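Side-chain contacts in chitinase A (Pteris ryukyuensis, PDB 4RL3), which probably hydrolyses the glycosidic bonds of chitin, the chain described being the family 18 glycosyl hydrolase catalytic domain of a longer LysM-containing protein: residues I51-N55 with S56-P60; N102-S105 with S106-L110; Q128-T131 with S132-V135; G161-S164 with Q165-L169; Q195-S198 with L199-A203. All coordinates share one frame; numbering follows the deposited sequence.

Contact 1: residues I51-N55 with S56-P60; sequences IYWQN and SVLTP
The loop that leads from strand 50-51 to helix 60-69 folds back on itself here, joining W53 and Q54 to V57 and L58. Q54 O takes L58 N at 2.8 Å, almost straight and in the carbonyl plane, and V57 N at 3.1 Å from above that plane. L58 O in turn receives W53 NE1 at 3.2 Å; it lies only 4° out of the indole plane, so the N-H meets it edge-on. The CD1 corner of the indole also rests on L58 CB at 3.8 Å. A phenylalanine in place of W53 has no N-H for L58 O, and that carbonyl would probably be left without its side-chain donor and freer to turn. CG of Q54 stands anti to the backbone N (chi1 -165°) and the chain runs on extended, crossing V57 with CD 3.7 Å from V57 CG2, while OE1 bonds G14 N. T59, at the N-cap of helix 60-69, bonds A62 N through OG1. Both Q54 and L58 sit at the centres of inverse gamma turns. A buried indole N-H thus meets a main-chain acceptor, and all three hydrogen bonds across this contact end on main-chain carbonyls.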
loop_
_atom_site.group_PDB
_atom_site.type_symbol
_atom_site.label_atom_id
_atom_site.label_comp_id
_atom_site.label_asym_id
_atom_site.label_seq_id
_atom_site.Cartn_x
_atom_site.Cartn_y
_atom_site.Cartn_z
ATOM N N ILE A 51 -15.027 2.813 5.769
ATOM C CA ILE A 51 -14.174 3.796 5.110
ATOM C C ILE A 51 -13.529 4.740 6.110
ATOM O O ILE A 51 -14.231 5.468 6.820
ATOM C CB ILE A 51 -14.998 4.608 4.090
ATOM C CG1 ILE A 51 -15.520 3.674 2.988
ATOM C CG2 ILE A 51 -14.166 5.744 3.500
ATOM C CD1 ILE A 51 -16.528 4.308 2.060
ATOM N N TYR A 52 -12.197 4.750 6.126
ATOM C CA TYR A 52 -11.424 5.668 6.960
ATOM C C TYR A 52 -10.362 6.393 6.139
ATOM O O TYR A 52 -9.228 6.575 6.576
ATOM C CB TYR A 52 -10.843 4.961 8.180
ATOM C CG TYR A 52 -11.932 4.406 9.075
ATOM C CD1 TYR A 52 -12.661 5.238 9.928
ATOM C CD2 TYR A 52 -12.261 3.057 9.041
ATOM C CE1 TYR A 52 -13.665 4.728 10.727
ATOM C CE2 TYR A 52 -13.265 2.542 9.834
ATOM C CZ TYR A 52 -13.961 3.382 10.679
ATOM O OH TYR A 52 -14.960 2.862 11.475
ATOM N N TRP A 53 -10.741 6.786 4.930
ATOM C CA TRP A 53 -10.062 7.893 4.261
ATOM C C TRP A 53 -11.048 9.041 4.142
ATOM O O TRP A 53 -12.243 8.885 4.421
ATOM C CB TRP A 53 -9.518 7.513 2.881
ATOM C CG TRP A 53 -10.556 7.232 1.831
ATOM C CD1 TRP A 53 -11.116 8.120 0.950
ATOM C CD2 TRP A 53 -11.114 5.958 1.517
ATOM N NE1 TRP A 53 -12.001 7.471 0.115
ATOM C CE2 TRP A 53 -12.015 6.142 0.444
ATOM C CE3 TRP A 53 -10.930 4.669 2.029
ATOM C CZ2 TRP A 53 -12.739 5.090 -0.112
ATOM C CZ3 TRP A 53 -11.655 3.632 1.473
ATOM C CH2 TRP A 53 -12.542 3.847 0.419
ATOM N N GLN A 54 -10.539 10.188 3.702
ATOM C CA GLN A 54 -11.358 11.389 3.574
ATOM C C GLN A 54 -12.250 11.306 2.344
ATOM O O GLN A 54 -12.001 11.970 1.331
ATOM C CB GLN A 54 -10.484 12.644 3.536
ATOM C CG GLN A 54 -11.282 13.912 3.766
ATOM C CD GLN A 54 -10.431 15.166 3.889
ATOM O OE1 GLN A 54 -9.372 15.293 3.270
ATOM N NE2 GLN A 54 -10.906 16.120 4.686
ATOM N N ASN A 55 -13.288 10.477 2.445
ATOM C CA ASN A 55 -14.121 10.152 1.287
ATOM C C ASN A 55 -15.120 11.237 0.893
ATOM O O ASN A 55 -15.720 11.154 -0.186
ATOM C CB ASN A 55 -14.848 8.816 1.478
ATOM C CG ASN A 55 -15.871 8.849 2.605
ATOM O OD1 ASN A 55 -15.613 9.387 3.680
ATOM N ND2 ASN A 55 -17.020 8.241 2.370
ATOM N N SER A 56 -15.301 12.252 1.738
ATOM C CA SER A 56 -16.059 13.433 1.322
ATOM C C SER A 56 -15.304 14.241 0.261
ATOM O O SER A 56 -15.920 14.997 -0.501
ATOM C CB SER A 56 -16.381 14.325 2.512
ATOM O OG SER A 56 -15.217 14.887 3.074
ATOM N N VAL A 57 -13.976 14.059 0.222
ATOM C CA VAL A 57 -13.091 14.706 -0.756
ATOM C C VAL A 57 -12.697 13.719 -1.849
ATOM O O VAL A 57 -12.839 14.007 -3.041
ATOM C CB VAL A 57 -11.838 15.285 -0.057
ATOM C CG1 VAL A 57 -10.838 15.826 -1.066
ATOM C CG2 VAL A 57 -12.266 16.374 0.923
ATOM N N LEU A 58 -12.215 12.550 -1.429
ATOM C CA LEU A 58 -11.822 11.478 -2.337
ATOM C C LEU A 58 -13.035 10.588 -2.556
ATOM O O LEU A 58 -13.153 9.491 -2.014
ATOM C CB LEU A 58 -10.618 10.706 -1.775
ATOM C CG LEU A 58 -9.398 11.603 -1.487
ATOM C CD1 LEU A 58 -8.295 10.897 -0.709
ATOM C CD2 LEU A 58 -8.820 12.195 -2.762
ATOM N N THR A 59 -13.967 11.122 -3.326
ATOM C CA THR A 59 -15.274 10.523 -3.571
ATOM C C THR A 59 -15.207 9.546 -4.736
ATOM O O THR A 59 -14.236 9.519 -5.468
ATOM C CB THR A 59 -16.269 11.611 -4.001
ATOM O OG1 THR A 59 -15.750 12.252 -5.173
ATOM C CG2 THR A 59 -16.473 12.647 -2.898
ATOM N N PRO A 60 -16.275 8.755 -4.942
ATOM C CA PRO A 60 -16.320 7.948 -6.150
ATOM C C PRO A 60 -16.168 8.795 -7.423
ATOM O O PRO A 60 -15.477 8.382 -8.349
ATOM C CB PRO A 60 -17.687 7.260 -6.051
ATOM C CG PRO A 60 -17.947 7.183 -4.583
ATOM C CD PRO A 60 -17.417 8.476 -4.054
#

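Contact 2: residues N102-S105 with S106-L110; sequences NAVS and SLTSL
N102 O is gripped twice by S106: the backbone N donates at 2.9 Å and the hydroxyl OG at 2.7 Å, the two arriving from opposite faces of the carbonyl plane. S106 achieves this with OG set between its backbone N and carbonyl carbon (chi1 69°). The same OG has F49 N and G47 O of the loop alongside as further partners, which makes it a junction between helix and loop, although its single proton cannot serve both N102 O and G47 O at once. Two residues on, V104 O has an equivalent pair of donors, T108 N at 2.9 Å and T108 OG1 at 2.7 Å, again on opposite faces, but here the hydroxyl stands opposite the carbonyl carbon, beside the N (chi1 -66°). V104 and T108 run side by side, pointing the same way.

All of this belongs to helix 96-114, which connects the parallel strands 73-81 and 118-123 of the TIM barrel and packs on helix 131-147, where A103 and V104 touch L141 and T108 touches L145. S109 repeats the double donation on S105 O, with N at 3.0 Å and a longer OG bond of 3.1 Å, on an exposed face. Between the hydroxyl-bearing positions, A103 O has L107 N at 2.9 Å and is overlaid by aliphatic carbon, since L107 CG comes within 3.4 Å of it; the L107 branch continues toward F49. N102 sends its ND2 to N46 O, outside the helix, and S105 OG turns back one turn to bond A101 O.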
loop_
_atom_site.group_PDB
_atom_site.type_symbol
_atom_site.label_atom_id
_atom_site.label_comp_id
_atom_site.label_asym_id
_atom_site.label_seq_id
_atom_site.Cartn_x
_atom_site.Cartn_y
_atom_site.Cartn_z
ATOM N N ASN A 102 -17.314 -11.873 4.935
ATOM C CA ASN A 102 -17.561 -10.446 5.114
ATOM C C ASN A 102 -16.563 -9.554 4.393
ATOM O O ASN A 102 -16.930 -8.492 3.876
ATOM C CB ASN A 102 -17.574 -10.101 6.601
ATOM C CG ASN A 102 -18.903 -10.413 7.265
ATOM O OD1 ASN A 102 -19.960 -10.362 6.631
ATOM N ND2 ASN A 102 -18.855 -10.707 8.552
ATOM N N ALA A 103 -15.307 -9.983 4.362
ATOM C CA ALA A 103 -14.257 -9.183 3.734
ATOM C C ALA A 103 -14.410 -9.176 2.215
ATOM O O ALA A 103 -14.349 -8.120 1.579
ATOM C CB ALA A 103 -12.895 -9.724 4.126
ATOM N N VAL A 104 -14.605 -10.350 1.624
ATOM C CA VAL A 104 -14.759 -10.439 0.169
ATOM C C VAL A 104 -15.984 -9.623 -0.268
ATOM O O VAL A 104 -15.902 -8.845 -1.226
ATOM C CB VAL A 104 -14.892 -11.896 -0.319
ATOM C CG1 VAL A 104 -15.238 -11.947 -1.808
ATOM C CG2 VAL A 104 -13.587 -12.647 -0.042
ATOM N N SER A 105 -17.105 -9.796 0.434
ATOM C CA SER A 105 -18.347 -9.124 0.058
ATOM C C SER A 105 -18.281 -7.613 0.287
ATOM O O SER A 105 -18.598 -6.848 -0.606
ATOM C CB SER A 105 -19.549 -9.724 0.786
ATOM O OG SER A 105 -19.441 -9.606 2.194
ATOM N N SER A 106 -17.875 -7.189 1.478
ATOM C CA SER A 106 -17.798 -5.754 1.767
ATOM C C SER A 106 -16.775 -5.023 0.904
ATOM O O SER A 106 -17.040 -3.904 0.460
ATOM C CB SER A 106 -17.582 -5.458 3.244
ATOM O OG SER A 106 -16.299 -5.847 3.699
ATOM N N LEU A 107 -15.623 -5.642 0.632
ATOM C CA LEU A 107 -14.641 -4.989 -0.244
ATOM C C LEU A 107 -15.078 -5.021 -1.703
ATOM O O LEU A 107 -14.812 -4.083 -2.444
ATOM C CB LEU A 107 -13.244 -5.581 -0.053
ATOM C CG LEU A 107 -12.617 -5.196 1.289
ATOM C CD1 LEU A 107 -11.369 -6.019 1.551
ATOM C CD2 LEU A 107 -12.291 -3.711 1.351
ATOM N N THR A 108 -15.804 -6.060 -2.121
ATOM C CA THR A 108 -16.335 -6.067 -3.477
ATOM C C THR A 108 -17.303 -4.900 -3.639
ATOM O O THR A 108 -17.242 -4.161 -4.623
ATOM C CB THR A 108 -17.011 -7.402 -3.827
ATOM O OG1 THR A 108 -16.010 -8.433 -3.855
ATOM C CG2 THR A 108 -17.681 -7.335 -5.205
ATOM N N SER A 109 -18.178 -4.713 -2.664
ATOM C CA SER A 109 -19.117 -3.591 -2.714
ATOM C C SER A 109 -18.390 -2.254 -2.788
ATOM O O SER A 109 -18.761 -1.393 -3.577
ATOM C CB SER A 109 -20.030 -3.610 -1.506
ATOM O OG SER A 109 -20.807 -4.799 -1.493
ATOM N N LEU A 110 -17.347 -2.103 -1.973
ATOM C CA LEU A 110 -16.597 -0.853 -1.909
ATOM C C LEU A 110 -15.848 -0.600 -3.205
ATOM O O LEU A 110 -15.829 0.521 -3.711
ATOM C CB LEU A 110 -15.620 -0.884 -0.729
ATOM C CG LEU A 110 -14.817 0.389 -0.457
ATOM C CD1 LEU A 110 -15.739 1.510 -0.000
ATOM C CD2 LEU A 110 -13.745 0.106 0.588
#

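Contact 3: residues Q128-T131 with S132-V135; sequences QVST and STFV
Two nearly straight backbone bonds start the helix, F134 N to S130 O at 3.1 Å (N-H...O angle 171°) and V135 N to T131 O at 2.9 Å, so S130 stands at the N-cap position with the chain entering from an extended V129. On the flank next to the cap, V129 CG2 and T133 CG2 meet methyl to methyl at 3.4 Å, closer than two methyls normally pack, the two side chains crossing at a slant. CG2 of V129 reaches this spot because it stands opposite the backbone N, while the other branch, CG1, occupies the space between N and the carbonyl carbon (chi1 69°). The T133 hydroxyl turns the other way, to a water 2.9 Å from OG1 that also accepts S130 N at 3.0 Å and so joins the cap residue to the first turn. S130 OG lies 3.1 Å from T133 N.

Farther along, V135 CG2 presses on T131 O at 3.2 Å. F134 CB passes 4.5 Å from V129 CG1, a loose approach, and its ring then leads away (chi1 174°) to stand edge-to-face with F126 and with F91.

The positions fit a helix N-terminus: a serine at the N-cap, with apolar V129 and F134 at the N' and N4 places of a hydrophobic staple, though only loosely touching. It opens helix 131-147, the element following strand 118-123 in the TIM barrel.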
loop_
_atom_site.group_PDB
_atom_site.type_symbol
_atom_site.label_atom_id
_atom_site.label_comp_id
_atom_site.label_asym_id
_atom_site.label_seq_id
_atom_site.Cartn_x
_atom_site.Cartn_y
_atom_site.Cartn_z
ATOM N N GLN A 128 -3.926 -10.415 18.767
ATOM C CA GLN A 128 -5.206 -11.089 19.031
ATOM C C GLN A 128 -5.529 -12.177 17.999
ATOM O O GLN A 128 -6.668 -12.641 17.911
ATOM C CB GLN A 128 -6.345 -10.056 19.058
ATOM C CG GLN A 128 -6.176 -8.972 20.114
ATOM C CD GLN A 128 -7.304 -7.950 20.145
ATOM O OE1 GLN A 128 -7.257 -7.008 20.929
ATOM N NE2 GLN A 128 -8.312 -8.118 19.287
ATOM N N VAL A 129 -4.527 -12.586 17.230
ATOM C CA VAL A 129 -4.714 -13.569 16.174
ATOM C C VAL A 129 -3.435 -14.370 15.930
ATOM O O VAL A 129 -2.331 -13.842 16.028
ATOM C CB VAL A 129 -5.183 -12.887 14.869
ATOM C CG1 VAL A 129 -4.081 -12.036 14.252
ATOM C CG2 VAL A 129 -5.691 -13.923 13.873
ATOM N N SER A 130 -3.586 -15.645 15.602
ATOM C CA SER A 130 -2.436 -16.446 15.198
ATOM C C SER A 130 -2.023 -16.093 13.782
ATOM O O SER A 130 -2.820 -15.614 12.982
ATOM C CB SER A 130 -2.733 -17.934 15.273
ATOM O OG SER A 130 -3.588 -18.337 14.219
ATOM N N THR A 131 -0.771 -16.352 13.465
ATOM C CA THR A 131 -0.271 -16.081 12.132
ATOM C C THR A 131 -0.983 -16.942 11.085
ATOM O O THR A 131 -1.306 -16.457 10.001
ATOM C CB THR A 131 1.258 -16.247 12.103
ATOM O OG1 THR A 131 1.824 -15.218 12.926
ATOM C CG2 THR A 131 1.821 -16.178 10.687
ATOM N N SER A 132 -1.245 -18.208 11.409
ATOM C CA SER A 132 -1.974 -19.083 10.492
ATOM C C SER A 132 -3.364 -18.534 10.175
ATOM O O SER A 132 -3.805 -18.595 9.032
ATOM C CB SER A 132 -2.096 -20.497 11.061
ATOM O OG SER A 132 -0.842 -21.161 11.052
ATOM N N THR A 133 -4.046 -18.004 11.188
ATOM C CA THR A 133 -5.377 -17.438 10.999
ATOM C C THR A 133 -5.316 -16.215 10.094
ATOM O O THR A 133 -6.089 -16.110 9.152
ATOM C CB THR A 133 -6.048 -17.106 12.336
ATOM O OG1 THR A 133 -6.323 -18.331 13.033
ATOM C CG2 THR A 133 -7.341 -16.333 12.124
ATOM N N PHE A 134 -4.377 -15.311 10.366
ATOM C CA PHE A 134 -4.186 -14.131 9.526
ATOM C C PHE A 134 -3.910 -14.509 8.070
ATOM O O PHE A 134 -4.540 -13.989 7.154
ATOM C CB PHE A 134 -3.049 -13.255 10.069
ATOM C CG PHE A 134 -2.692 -12.090 9.187
ATOM C CD1 PHE A 134 -3.573 -11.035 9.023
ATOM C CD2 PHE A 134 -1.481 -12.055 8.508
ATOM C CE1 PHE A 134 -3.250 -9.969 8.210
ATOM C CE2 PHE A 134 -1.138 -10.973 7.703
ATOM C CZ PHE A 134 -2.039 -9.942 7.538
ATOM N N VAL A 135 -2.979 -15.429 7.862
ATOM C CA VAL A 135 -2.592 -15.808 6.517
ATOM C C VAL A 135 -3.767 -16.435 5.762
ATOM O O VAL A 135 -4.000 -16.132 4.592
ATOM C CB VAL A 135 -1.361 -16.750 6.542
ATOM C CG1 VAL A 135 -1.110 -17.374 5.180
ATOM C CG2 VAL A 135 -0.122 -16.006 7.042
HETATM O O HOH W 1 -6.205 -17.090 15.637
#

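Contact 4: residues G161-S164 with Q165-L169; sequences GVES and QYTAL
V162 and Y166 form the tight side of this helix start: V162 CG2 lies 3.5 Å from Y166 CD2, the side chains running alongside each other, and V162 O sits in the plane of the ring at its edge. The same O accepts Y166 N at 3.1 Å, nearly along the C=O axis. The tyrosine hydroxyl goes on to bond Y123 O of strand 118-123. Next, E163 O is gripped from both faces, by T167 N at 2.9 Å and by T167 OG1 at 2.6 Å, the hydroxyl standing above the carbonyl plane. T167 CG2 crosses E163 CG at 3.8 Å, and E163 OE1 continues to a salt bridge with K206. A valine at T167 offers no hydroxyl, and E163 O would probably keep only the backbone N-H as its donor across this turn.

The other side is looser. A168 N reaches S164 O by a weak bond of 3.5 Å, beside the solvent-exposed S164. Q165, next to helix 131-147, bends at chi2 (83°), and its OE1 takes a water at 2.8 Å that also donates to G161 O at 3.1 Å. These contacts lie in the first turns of helix 163-173, the helix of the beta-alpha-beta unit between strands 153-156 and 179-180.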
loop_
_atom_site.group_PDB
_atom_site.type_symbol
_atom_site.label_atom_id
_atom_site.label_comp_id
_atom_site.label_asym_id
_atom_site.label_seq_id
_atom_site.Cartn_x
_atom_site.Cartn_y
_atom_site.Cartn_z
ATOM N N GLY A 161 9.333 -5.832 11.332
ATOM C CA GLY A 161 8.595 -6.176 12.546
ATOM C C GLY A 161 7.424 -7.119 12.344
ATOM O O GLY A 161 6.959 -7.749 13.307
ATOM N N VAL A 162 6.947 -7.225 11.102
ATOM C CA VAL A 162 5.871 -8.154 10.750
ATOM C C VAL A 162 6.315 -9.198 9.712
ATOM O O VAL A 162 5.505 -9.741 8.971
ATOM C CB VAL A 162 4.611 -7.382 10.295
ATOM C CG1 VAL A 162 4.067 -6.569 11.465
ATOM C CG2 VAL A 162 4.886 -6.481 9.096
ATOM N N GLU A 163 7.611 -9.521 9.714
ATOM C CA GLU A 163 8.184 -10.489 8.773
ATOM C C GLU A 163 7.549 -11.869 8.855
ATOM O O GLU A 163 7.271 -12.487 7.824
ATOM C CB GLU A 163 9.692 -10.607 9.038
ATOM C CG GLU A 163 10.461 -11.566 8.140
ATOM C CD GLU A 163 11.953 -11.441 8.377
ATOM O OE1 GLU A 163 12.487 -10.322 8.189
ATOM O OE2 GLU A 163 12.586 -12.445 8.797
ATOM N N SER A 164 7.321 -12.353 10.079
ATOM C CA SER A 164 6.748 -13.680 10.266
ATOM C C SER A 164 5.401 -13.823 9.550
ATOM O O SER A 164 5.143 -14.810 8.852
ATOM C CB SER A 164 6.575 -13.972 11.756
ATOM O OG SER A 164 6.135 -15.305 11.933
ATOM N N GLN A 165 4.551 -12.817 9.705
ATOM C CA GLN A 165 3.222 -12.844 9.108
ATOM C C GLN A 165 3.272 -12.712 7.596
ATOM O O GLN A 165 2.653 -13.491 6.871
ATOM C CB GLN A 165 2.350 -11.732 9.675
ATOM C CG GLN A 165 1.915 -11.966 11.119
ATOM C CD GLN A 165 2.940 -11.563 12.170
ATOM O OE1 GLN A 165 3.955 -10.912 11.885
ATOM N NE2 GLN A 165 2.669 -11.954 13.408
ATOM N N TYR A 166 3.983 -11.708 7.106
ATOM C CA TYR A 166 3.924 -11.418 5.677
ATOM C C TYR A 166 4.768 -12.342 4.802
ATOM O O TYR A 166 4.399 -12.601 3.661
ATOM C CB TYR A 166 4.217 -9.951 5.413
ATOM C CG TYR A 166 3.040 -9.065 5.766
ATOM C CD1 TYR A 166 1.999 -8.865 4.857
ATOM C CD2 TYR A 166 2.942 -8.460 7.014
ATOM C CE1 TYR A 166 0.915 -8.070 5.173
ATOM C CE2 TYR A 166 1.857 -7.669 7.337
ATOM C CZ TYR A 166 0.846 -7.479 6.416
ATOM O OH TYR A 166 -0.238 -6.679 6.733
ATOM N N THR A 167 5.894 -12.850 5.313
ATOM C CA THR A 167 6.628 -13.846 4.527
ATOM C C THR A 167 5.838 -15.154 4.395
ATOM O O THR A 167 5.872 -15.808 3.351
ATOM C CB THR A 167 8.042 -14.146 5.069
ATOM O OG1 THR A 167 7.968 -14.612 6.428
ATOM C CG2 THR A 167 8.948 -12.919 4.955
ATOM N N ALA A 168 5.128 -15.540 5.453
ATOM C CA ALA A 168 4.265 -16.717 5.392
ATOM C C ALA A 168 3.178 -16.498 4.345
ATOM O O ALA A 168 2.914 -17.368 3.514
ATOM C CB ALA A 168 3.644 -17.006 6.749
ATOM N N LEU A 169 2.564 -15.317 4.382
ATOM C CA LEU A 169 1.529 -14.960 3.418
ATOM C C LEU A 169 2.074 -14.963 1.990
ATOM O O LEU A 169 1.499 -15.596 1.106
ATOM C CB LEU A 169 0.937 -13.589 3.756
ATOM C CG LEU A 169 -0.097 -12.989 2.800
ATOM C CD1 LEU A 169 -1.285 -13.926 2.567
ATOM C CD2 LEU A 169 -0.545 -11.625 3.319
HETATM O O HOH W 2 4.368 -9.243 14.156
#

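Contact 5: residues Q195-S198 with L199-A203; sequences QYVS and LYNTA
The backbone from Q195 to T202 is regular alpha-helix, each N of L199 through T202 donating to the O four residues earlier; L199 N meets Q195 O at 2.8 Å and N201 N meets V197 O at 3.0 Å. V197 O has a second donor: N201 ND2 approaches at 2.8 Å with a nearly linear N-H...O angle of 178°. The acceptor lies in the amide plane of N201, whereas ND2 stands 44° above the carbonyl plane, on the face opposite to N201 N. With chi1 at -85° the amide folds back toward the previous turn, and ND2 ends 3.7 Å from V197 CG1, alongside the valine. L199 instead lays carbon over an acceptor, CG coming within 3.2 Å of Q195 O. At the exposed flank a water donates to S198 O at 2.9 Å and bonds T202 OG1 at 3.2 Å, the two residues thereby sharing it across one turn. Y196 and Y200 turn inward, their hydroxyls bonding S216 O and V213 O and their side chains touching helix 226-238. Such division, tyrosines on the inner face, asparagine, serine and threonine on the outer, is that of an amphipathic helix on the outside of the TIM barrel, here helix 193-206.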
loop_
_atom_site.group_PDB
_atom_site.type_symbol
_atom_site.label_atom_id
_atom_site.label_comp_id
_atom_site.label_asym_id
_atom_site.label_seq_id
_atom_site.Cartn_x
_atom_site.Cartn_y
_atom_site.Cartn_z
ATOM N N GLN A 195 23.860 1.719 1.923
ATOM C CA GLN A 195 23.121 0.927 2.905
ATOM C C GLN A 195 21.710 0.607 2.407
ATOM O O GLN A 195 21.221 -0.501 2.603
ATOM C CB GLN A 195 23.020 1.645 4.238
ATOM C CG GLN A 195 24.332 1.689 5.004
ATOM C CD GLN A 195 24.207 2.476 6.285
ATOM O OE1 GLN A 195 23.710 3.612 6.297
ATOM N NE2 GLN A 195 24.643 1.882 7.384
ATOM N N TYR A 196 21.063 1.577 1.765
ATOM C CA TYR A 196 19.716 1.352 1.249
ATOM C C TYR A 196 19.696 0.227 0.219
ATOM O O TYR A 196 18.787 -0.617 0.215
ATOM C CB TYR A 196 19.144 2.626 0.637
ATOM C CG TYR A 196 17.661 2.547 0.310
ATOM C CD1 TYR A 196 17.215 1.906 -0.845
ATOM C CD2 TYR A 196 16.712 3.119 1.156
ATOM C CE1 TYR A 196 15.863 1.836 -1.141
ATOM C CE2 TYR A 196 15.353 3.038 0.875
ATOM C CZ TYR A 196 14.946 2.400 -0.282
ATOM O OH TYR A 196 13.612 2.329 -0.599
ATOM N N VAL A 197 20.672 0.231 -0.680
ATOM C CA VAL A 197 20.784 -0.834 -1.664
ATOM C C VAL A 197 20.927 -2.186 -0.948
ATOM O O VAL A 197 20.277 -3.167 -1.315
ATOM C CB VAL A 197 21.946 -0.591 -2.652
ATOM C CG1 VAL A 197 22.170 -1.798 -3.530
ATOM C CG2 VAL A 197 21.656 0.634 -3.510
ATOM N N SER A 198 21.761 -2.237 0.089
ATOM C CA SER A 198 21.910 -3.473 0.862
ATOM C C SER A 198 20.596 -3.891 1.545
ATOM O O SER A 198 20.215 -5.067 1.520
ATOM C CB SER A 198 23.013 -3.318 1.913
ATOM O OG SER A 198 24.284 -3.102 1.314
ATOM N N LEU A 199 19.909 -2.926 2.135
ATOM C CA LEU A 199 18.645 -3.195 2.827
ATOM C C LEU A 199 17.581 -3.680 1.846
ATOM O O LEU A 199 16.778 -4.574 2.163
ATOM C CB LEU A 199 18.149 -1.940 3.545
ATOM C CG LEU A 199 19.023 -1.462 4.704
ATOM C CD1 LEU A 199 18.666 -0.036 5.082
ATOM C CD2 LEU A 199 18.893 -2.387 5.895
ATOM N N TYR A 200 17.581 -3.086 0.652
ATOM C CA TYR A 200 16.678 -3.503 -0.400
ATOM C C TYR A 200 16.953 -4.951 -0.814
ATOM O O TYR A 200 16.027 -5.746 -0.970
ATOM C CB TYR A 200 16.754 -2.557 -1.621
ATOM C CG TYR A 200 15.861 -3.065 -2.726
ATOM C CD1 TYR A 200 16.318 -4.027 -3.624
ATOM C CD2 TYR A 200 14.539 -2.648 -2.827
ATOM C CE1 TYR A 200 15.487 -4.536 -4.601
ATOM C CE2 TYR A 200 13.703 -3.156 -3.802
ATOM C CZ TYR A 200 14.188 -4.096 -4.686
ATOM O OH TYR A 200 13.369 -4.645 -5.647
ATOM N N ASN A 201 18.225 -5.299 -1.009
ATOM C CA ASN A 201 18.574 -6.673 -1.356
ATOM C C ASN A 201 18.122 -7.672 -0.298
ATOM O O ASN A 201 17.594 -8.727 -0.615
ATOM C CB ASN A 201 20.079 -6.790 -1.626
ATOM C CG ASN A 201 20.432 -6.435 -3.057
ATOM O OD1 ASN A 201 20.563 -7.325 -3.906
ATOM N ND2 ASN A 201 20.534 -5.130 -3.352
ATOM N N THR A 202 18.278 -7.323 0.969
ATOM C CA THR A 202 17.874 -8.220 2.034
ATOM C C THR A 202 16.359 -8.420 2.038
ATOM O O THR A 202 15.869 -9.556 2.120
ATOM C CB THR A 202 18.352 -7.696 3.395
ATOM O OG1 THR A 202 19.793 -7.741 3.444
ATOM C CG2 THR A 202 17.780 -8.545 4.526
ATOM N N ALA A 203 15.613 -7.323 1.956
ATOM C CA ALA A 203 14.151 -7.416 1.909
ATOM C C ALA A 203 13.687 -8.175 0.674
ATOM O O ALA A 203 12.816 -9.062 0.744
ATOM C CB ALA A 203 13.529 -6.028 1.937
HETATM O O HOH W 3 22.199 -7.193 1.458
#

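Along the chain the five contacts follow in series through the helices and connecting loops around the barrel. Contacts 1 and 2 touch: I51 CD1 packs on L110 CD1 at 3.6 Å, and W53 CH2 lies 3.9 Å from L110 CD2. Contacts 3 and 4, with centres 11 Å apart, meet where F134 CZ comes 3.8 Å from Y166 OH. Contact 5 stands apart, its nearest atoms about 7 Å from contact 4. In contact 4 the V162 side chain is about 10 Å from a bound magnesium ion. Strand 118-123, which F134 and Y166 both reach, carries most of the family 18 DxxDxDxE signature; its final glutamate, just past the strand, is probably the catalytic acid, as in relatives.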